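Local coordinates for protein VP5 (Halorubrum pleomorphic virus 6, PDB 6QGL) that probably mediates fusion of the viral envelope with the membrane of its haloarchaeal host, at residues G330-G335 with G445-D450; L355-W360 with R428-A433. One frame throughout, in Å; residues are numbered along the deposited sequence.

In the fold
Both contacts belong to the beta-rich part of the chain that follows its long helices. Contact 1 lies at one margin of a six-stranded antiparallel sheet, where the loop leading to strand 337-338 meets strand 447-454. Contact 2 pairs strand 357-359 with the end of strand 422-431 in a second, smaller sheet. The chain makes contact 2 between the two halves of contact 1: strand 347-352 of the larger sheet leads out to it, and strand 438-443 brings the chain back. Their centres are about 21 Å apart and their nearest atoms about 9 Å. Strand 317-324 connects the two settings, with Leu332 packing on Phe322, Val356 on Leu318, and a backbone bond between Glu357 and Thr317.

Contact 1 (G330-G335 with G445-D450); sequences GPLSAG and GAFTVD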
ATOM      1  N   GLY A 330      -6.836 -21.416   2.840  1.00103.62           N
ATOM      2  CA  GLY A 330      -8.102 -22.071   3.134  1.00105.41           C
ATOM      3  C   GLY A 330      -9.350 -21.227   2.992  1.00109.14           C
ATOM      4  O   GLY A 330      -9.268 -20.001   2.840  1.00106.83           O
ATOM      5  N   PRO A 331     -10.542 -21.867   3.056  1.00107.64           N
ATOM      6  CA  PRO A 331     -11.788 -21.092   2.966  1.00106.90           C
ATOM      7  C   PRO A 331     -12.027 -20.265   4.227  1.00110.24           C
ATOM      8  O   PRO A 331     -11.718 -20.719   5.333  1.00111.07           O
ATOM      9  CB  PRO A 331     -12.864 -22.163   2.771  1.00111.10           C
ATOM     10  CG  PRO A 331     -12.299 -23.391   3.378  1.00117.60           C
ATOM     11  CD  PRO A 331     -10.807 -23.311   3.240  1.00111.91           C
ATOM     12  N   LEU A 332     -12.534 -19.037   4.052  1.00104.94           N
ATOM     13  CA  LEU A 332     -12.848 -18.143   5.162  1.00103.96           C
ATOM     14  C   LEU A 332     -14.319 -18.351   5.512  1.00109.07           C
ATOM     15  O   LEU A 332     -15.209 -17.796   4.864  1.00108.05           O
ATOM     16  CB  LEU A 332     -12.522 -16.671   4.824  1.00101.53           C
ATOM     17  CG  LEU A 332     -11.046 -16.336   4.556  1.00105.10           C
ATOM     18  CD1 LEU A 332     -10.913 -15.018   3.831  1.00103.26           C
ATOM     19  CD2 LEU A 332     -10.229 -16.313   5.839  1.00108.06           C
ATOM     20  N   SER A 333     -14.561 -19.229   6.496  1.00107.72           N
ATOM     21  CA  SER A 333     -15.894 -19.619   6.950  1.00109.27           C
ATOM     22  C   SER A 333     -16.511 -18.630   7.937  1.00111.94           C
ATOM     23  O   SER A 333     -15.793 -18.020   8.732  1.00110.29           O
ATOM     24  CB  SER A 333     -15.858 -21.016   7.562  1.00115.80           C
ATOM     25  OG  SER A 333     -15.272 -21.960   6.679  1.00125.22           O
ATOM     26  N   ALA A 334     -17.850 -18.489   7.889  1.00109.16           N
ATOM     27  CA  ALA A 334     -18.610 -17.617   8.784  1.00108.35           C
ATOM     28  C   ALA A 334     -18.673 -18.243  10.180  1.00113.85           C
ATOM     29  O   ALA A 334     -18.848 -19.458  10.310  1.00115.95           O
ATOM     30  CB  ALA A 334     -20.011 -17.391   8.237  1.00109.69           C
ATOM     31  N   GLY A 335     -18.493 -17.407  11.198  1.00109.06           N
ATOM     32  CA  GLY A 335     -18.474 -17.808  12.600  1.00110.28           C
ATOM     33  C   GLY A 335     -17.076 -18.078  13.122  1.00113.85           C
ATOM     34  O   GLY A 335     -16.882 -18.217  14.334  1.00114.48           O
ATOM     35  N   GLY A 445      -4.390  -7.587  11.516  1.00 87.04           N
ATOM     36  CA  GLY A 445      -4.873  -8.024  12.818  1.00 88.29           C
ATOM     37  C   GLY A 445      -6.041  -8.979  12.725  1.00 93.06           C
ATOM     38  O   GLY A 445      -6.744  -9.009  11.709  1.00 91.06           O
ATOM     39  N   ALA A 446      -6.251  -9.754  13.807  1.00 92.51           N
ATOM     40  CA  ALA A 446      -7.305 -10.756  13.954  1.00 93.43           C
ATOM     41  C   ALA A 446      -8.704 -10.218  13.656  1.00 97.24           C
ATOM     42  O   ALA A 446      -9.086  -9.148  14.140  1.00 95.82           O
ATOM     43  CB  ALA A 446      -7.257 -11.369  15.345  1.00 96.26           C
ATOM     44  N   PHE A 447      -9.448 -10.962  12.827  1.00 95.01           N
ATOM     45  CA  PHE A 447     -10.805 -10.633  12.407  1.00 94.40           C
ATOM     46  C   PHE A 447     -11.716 -11.850  12.516  1.00101.39           C
ATOM     47  O   PHE A 447     -11.243 -12.986  12.440  1.00102.43           O
ATOM     48  CB  PHE A 447     -10.804 -10.096  10.959  1.00 94.75           C
ATOM     49  CG  PHE A 447     -10.319 -11.044   9.880  1.00 96.83           C
ATOM     50  CD1 PHE A 447     -11.183 -11.973   9.305  1.00100.52           C
ATOM     51  CD2 PHE A 447      -9.021 -10.963   9.393  1.00 98.98           C
ATOM     52  CE1 PHE A 447     -10.739 -12.840   8.302  1.00101.84           C
ATOM     53  CE2 PHE A 447      -8.583 -11.823   8.378  1.00102.12           C
ATOM     54  CZ  PHE A 447      -9.444 -12.756   7.842  1.00100.66           C
ATOM     55  N   THR A 448     -13.026 -11.612  12.665  1.00 99.12           N
ATOM     56  CA  THR A 448     -14.021 -12.686  12.713  1.00101.10           C
ATOM     57  C   THR A 448     -15.044 -12.444  11.602  1.00105.50           C
ATOM     58  O   THR A 448     -15.537 -11.322  11.451  1.00103.48           O
ATOM     59  CB  THR A 448     -14.661 -12.844  14.114  1.00110.73           C
ATOM     60  OG1 THR A 448     -15.467 -11.715  14.407  1.00109.23           O
ATOM     61  CG2 THR A 448     -13.652 -12.977  15.212  1.00110.37           C
ATOM     62  N   VAL A 449     -15.326 -13.488  10.806  1.00104.45           N
ATOM     63  CA  VAL A 449     -16.287 -13.427   9.703  1.00104.65           C
ATOM     64  C   VAL A 449     -17.679 -13.653  10.303  1.00111.45           C
ATOM     65  O   VAL A 449     -17.985 -14.767  10.719  1.00113.12           O
ATOM     66  CB  VAL A 449     -15.953 -14.438   8.565  1.00109.40           C
ATOM     67  CG1 VAL A 449     -16.919 -14.293   7.390  1.00109.14           C
ATOM     68  CG2 VAL A 449     -14.507 -14.294   8.093  1.00108.22           C
ATOM     69  N   ASP A 450     -18.494 -12.585  10.396  1.00108.18           N
ATOM     70  CA  ASP A 450     -19.839 -12.656  10.976  1.00109.65           C
ATOM     71  C   ASP A 450     -20.802 -13.420  10.074  1.00117.01           C
ATOM     72  O   ASP A 450     -21.332 -14.454  10.483  1.00118.69           O
ATOM     73  CB  ASP A 450     -20.389 -11.252  11.303  1.00109.69           C
ATOM     74  CG  ASP A 450     -19.557 -10.463  12.293  1.00117.33           C
ATOM     75  OD1 ASP A 450     -19.175 -11.036  13.337  1.00118.64           O
ATOM     76  OD2 ASP A 450     -19.309  -9.264  12.037  1.00121.02           O
TER
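At the margin of an antiparallel beta sheet, the loop residue Gly335, just before strand 337-338, docks onto Val449. Gly335 N gives its hydrogen to Val449 O at 2.7 Å, with an N-H...O angle of 174°, and the donor stands almost in line with the carbonyl bond. The same oxygen also receives a CA-H...O contact from Ala334, whose CA lies 3.5 Å from Val449 O, so two successive residues of the loop converge on one carbonyl.

Val449 carries most of the side-chain contact. Its side chain points toward the loop, and CB comes within 3.6 Å of Ser333 O. CG1, anti to the backbone N (chi1 -176°), reaches alongside the Ala334 backbone and lies 4.0 Å from Ala334 CA, while CG2 takes the other branch and also borders Ser333 O. The methyl of Ala334 reaches past Val449 to Asp450 O, 3.9 Å from its CB.

Deeper in, Leu332 and Phe447 meet tip to tip. Leu332 CD2 touches Phe447 CZ at 4.2 Å, approaching the edge of the ring near its plane, with the two side chains crossing at about a right angle. Phe447 CG sits between its own backbone N and carbonyl carbon (chi1 62°), which sends the ring toward the leucine. Phe447 also packs on Ile309 and Ile311, and Leu332 on Phe322 and Tyr338, so this buried pair is part of a larger apolar cluster. Ser333 turns the opposite way, and its OG bonds to Ser463 OG.

Backbone bonds of Val449 with Gln336 and Phe447 with Tyr338 tie the two chains together, while Thr448 bonds with Thr310 of strand 305-311 on the other side. The Gly335 bond thus marks where the incoming loop starts pairing as outermost strand of a six-stranded antiparallel sheet.

Contact 2 (L355-W360 with R428-A433); sequences LVEGPW and RFVSTA
Phe429 lays its ring across Gly358 in a cross-strand glycine-aromatic pair of an antiparallel sheet, the arrangement known as aromatic rescue of glycine. Phe429 CG lies between its backbone N and carbonyl carbon (chi1 61°), which folds the ring over the neighbouring strand 357-359. Gly358 CA stands 3.9 Å from the ring centroid, 22° off the normal, in a CH-pi contact; the ring fills the side of the strand that a side chain on Gly358 would occupy.

Around the ring rim, Val356 CG1 approaches near the plane, 4.4 Å from Phe429 CE2. Trp360 crosses Phe429 at about a right angle: Phe429 CD1 meets the edge of the indole at Trp360 CE3, 3.8 Å away. Tyr379 makes edge-to-face stacks with both rings, so that the three rings form a cluster around Phe429.

Glu357 and Val430 occupy the other face, side by side and pointing the same way, with the glutamate CG resting against both valine methyls. From there the carboxylate meets Arg428 in a salt bridge, Glu357 OE1 to Arg428 NH2 at 2.9 Å. OE1 comes in at the edge of the guanidinium, but the two planar groups are turned 75° apart. Val430 CG2 lies over one face of that guanidinium, and Glu385 takes its NH1 in a second salt bridge.

The backbones bind in both directions at the glycine: Gly358 N reaches Phe429 O at 3.1 Å, and Phe429 N returns the bond to Gly358 O at 2.8 Å. Beyond this pair, Ser431 N makes a weak bond to Val356 O, while Ser431 OG closes an ST turn by accepting Ala433 N at 3.3 Å.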
ATOM      1  N   LEU A 355     -19.429   3.067   5.993  1.00 84.86           N
ATOM      2  CA  LEU A 355     -20.189   2.098   6.777  1.00 84.53           C
ATOM      3  C   LEU A 355     -19.470   1.660   8.056  1.00 87.94           C
ATOM      4  O   LEU A 355     -20.107   1.023   8.899  1.00 87.66           O
ATOM      5  CB  LEU A 355     -20.579   0.883   5.911  1.00 85.44           C
ATOM      6  CG  LEU A 355     -21.246   1.182   4.557  1.00 91.08           C
ATOM      7  CD1 LEU A 355     -21.466  -0.083   3.769  1.00 92.23           C
ATOM      8  CD2 LEU A 355     -22.565   1.917   4.728  1.00 93.99           C
ATOM      9  N   VAL A 356     -18.161   2.004   8.212  1.00 84.42           N
ATOM     10  CA  VAL A 356     -17.366   1.652   9.403  1.00 84.12           C
ATOM     11  C   VAL A 356     -18.122   2.078  10.658  1.00 87.86           C
ATOM     12  O   VAL A 356     -18.450   3.257  10.797  1.00 87.00           O
ATOM     13  CB  VAL A 356     -15.911   2.213   9.409  1.00 87.98           C
ATOM     14  CG1 VAL A 356     -15.147   1.747  10.647  1.00 87.86           C
ATOM     15  CG2 VAL A 356     -15.143   1.823   8.156  1.00 88.20           C
ATOM     16  N   GLU A 357     -18.452   1.104  11.532  1.00 84.90           N
ATOM     17  CA  GLU A 357     -19.188   1.327  12.782  1.00 84.65           C
ATOM     18  C   GLU A 357     -18.832   0.276  13.835  1.00 88.66           C
ATOM     19  O   GLU A 357     -18.630  -0.892  13.499  1.00 89.05           O
ATOM     20  CB  GLU A 357     -20.713   1.346  12.554  1.00 86.38           C
ATOM     21  CG  GLU A 357     -21.238   2.540  11.769  1.00 98.48           C
ATOM     22  CD  GLU A 357     -22.732   2.588  11.518  1.00121.92           C
ATOM     23  OE1 GLU A 357     -23.427   1.596  11.839  1.00116.55           O
ATOM     24  OE2 GLU A 357     -23.214   3.622  11.002  1.00117.30           O
ATOM     25  N   GLY A 358     -18.776   0.702  15.092  1.00 84.68           N
ATOM     26  CA  GLY A 358     -18.458  -0.159  16.226  1.00 85.05           C
ATOM     27  C   GLY A 358     -18.709   0.486  17.577  1.00 88.07           C
ATOM     28  O   GLY A 358     -18.830   1.712  17.658  1.00 86.80           O
ATOM     29  N   PRO A 359     -18.778  -0.305  18.673  1.00 84.95           N
ATOM     30  CA  PRO A 359     -19.028   0.295  19.994  1.00 84.28           C
ATOM     31  C   PRO A 359     -17.791   0.936  20.616  1.00 87.41           C
ATOM     32  O   PRO A 359     -16.681   0.414  20.485  1.00 87.81           O
ATOM     33  CB  PRO A 359     -19.536  -0.885  20.840  1.00 87.24           C
ATOM     34  CG  PRO A 359     -19.582  -2.083  19.913  1.00 92.66           C
ATOM     35  CD  PRO A 359     -18.672  -1.771  18.774  1.00 87.78           C
ATOM     36  N   TRP A 360     -17.996   2.073  21.300  1.00 82.45           N
ATOM     37  CA  TRP A 360     -16.943   2.815  21.986  1.00 82.18           C
ATOM     38  C   TRP A 360     -17.150   2.696  23.502  1.00 85.71           C
ATOM     39  O   TRP A 360     -17.845   3.515  24.107  1.00 84.55           O
ATOM     40  CB  TRP A 360     -16.914   4.281  21.521  1.00 79.93           C
ATOM     41  CG  TRP A 360     -15.733   5.032  22.048  1.00 81.43           C
ATOM     42  CD1 TRP A 360     -15.680   5.790  23.180  1.00 84.59           C
ATOM     43  CD2 TRP A 360     -14.406   5.021  21.510  1.00 82.35           C
ATOM     44  NE1 TRP A 360     -14.409   6.277  23.365  1.00 85.16           N
ATOM     45  CE2 TRP A 360     -13.606   5.826  22.350  1.00 87.10           C
ATOM     46  CE3 TRP A 360     -13.816   4.423  20.385  1.00 83.78           C
ATOM     47  CZ2 TRP A 360     -12.247   6.053  22.099  1.00 87.71           C
ATOM     48  CZ3 TRP A 360     -12.470   4.646  20.139  1.00 86.35           C
ATOM     49  CH2 TRP A 360     -11.700   5.453  20.989  1.00 88.01           C
ATOM     50  N   ARG A 428     -20.777   5.049  20.435  1.00 74.08           N
ATOM     51  CA  ARG A 428     -20.362   4.256  19.279  1.00 74.80           C
ATOM     52  C   ARG A 428     -19.622   5.122  18.269  1.00 79.82           C
ATOM     53  O   ARG A 428     -19.915   6.312  18.161  1.00 78.90           O
ATOM     54  CB  ARG A 428     -21.558   3.521  18.629  1.00 74.51           C
ATOM     55  CG  ARG A 428     -22.586   4.408  17.924  1.00 82.59           C
ATOM     56  CD  ARG A 428     -23.420   3.606  16.948  1.00 91.54           C
ATOM     57  NE  ARG A 428     -24.223   4.464  16.078  1.00 98.17           N
ATOM     58  CZ  ARG A 428     -24.580   4.149  14.837  1.00111.15           C
ATOM     59  NH1 ARG A 428     -25.303   4.993  14.114  1.00 96.61           N
ATOM     60  NH2 ARG A 428     -24.188   3.003  14.297  1.00 99.22           N
ATOM     61  N   PHE A 429     -18.661   4.539  17.541  1.00 77.98           N
ATOM     62  CA  PHE A 429     -17.938   5.278  16.511  1.00 78.37           C
ATOM     63  C   PHE A 429     -18.495   4.923  15.144  1.00 83.04           C
ATOM     64  O   PHE A 429     -18.788   3.758  14.881  1.00 82.78           O
ATOM     65  CB  PHE A 429     -16.414   5.074  16.591  1.00 81.07           C
ATOM     66  CG  PHE A 429     -15.917   3.659  16.413  1.00 83.53           C
ATOM     67  CD1 PHE A 429     -15.771   2.813  17.507  1.00 87.50           C
ATOM     68  CD2 PHE A 429     -15.534   3.191  15.161  1.00 86.00           C
ATOM     69  CE1 PHE A 429     -15.299   1.507  17.345  1.00 89.30           C
ATOM     70  CE2 PHE A 429     -15.064   1.885  15.001  1.00 89.58           C
ATOM     71  CZ  PHE A 429     -14.946   1.053  16.094  1.00 88.40           C
ATOM     72  N   VAL A 430     -18.708   5.939  14.305  1.00 80.33           N
ATOM     73  CA  VAL A 430     -19.252   5.813  12.949  1.00 80.79           C
ATOM     74  C   VAL A 430     -18.349   6.659  12.024  1.00 86.23           C
ATOM     75  O   VAL A 430     -17.708   7.596  12.507  1.00 86.11           O
ATOM     76  CB  VAL A 430     -20.750   6.253  12.917  1.00 84.60           C
ATOM     77  CG1 VAL A 430     -21.334   6.224  11.506  1.00 85.17           C
ATOM     78  CG2 VAL A 430     -21.602   5.406  13.857  1.00 84.31           C
ATOM     79  N   SER A 431     -18.266   6.316  10.722  1.00 83.83           N
ATOM     80  CA  SER A 431     -17.442   7.054   9.759  1.00 84.39           C
ATOM     81  C   SER A 431     -17.957   8.473   9.512  1.00 89.30           C
ATOM     82  O   SER A 431     -19.155   8.730   9.657  1.00 88.74           O
ATOM     83  CB  SER A 431     -17.348   6.294   8.446  1.00 88.12           C
ATOM     84  OG  SER A 431     -16.544   6.949   7.479  1.00 96.60           O
ATOM     85  N   THR A 432     -17.044   9.391   9.158  1.00 87.20           N
ATOM     86  CA  THR A 432     -17.373  10.792   8.880  1.00 88.08           C
ATOM     87  C   THR A 432     -17.624  11.021   7.376  1.00 93.86           C
ATOM     88  O   THR A 432     -17.996  12.130   6.981  1.00 94.20           O
ATOM     89  CB  THR A 432     -16.314  11.737   9.495  1.00 97.41           C
ATOM     90  OG1 THR A 432     -16.825  13.070   9.486  1.00 98.33           O
ATOM     91  CG2 THR A 432     -14.965  11.691   8.770  1.00 96.90           C
ATOM     92  N   ALA A 433     -17.431   9.963   6.551  1.00 91.28           N
ATOM     93  CA  ALA A 433     -17.603   9.994   5.098  1.00 92.42           C
ATOM     94  C   ALA A 433     -19.023  10.356   4.667  1.00 97.50           C
ATOM     95  O   ALA A 433     -19.992   9.694   5.052  1.00 96.48           O
ATOM     96  CB  ALA A 433     -17.169   8.675   4.481  1.00 92.98           C
TER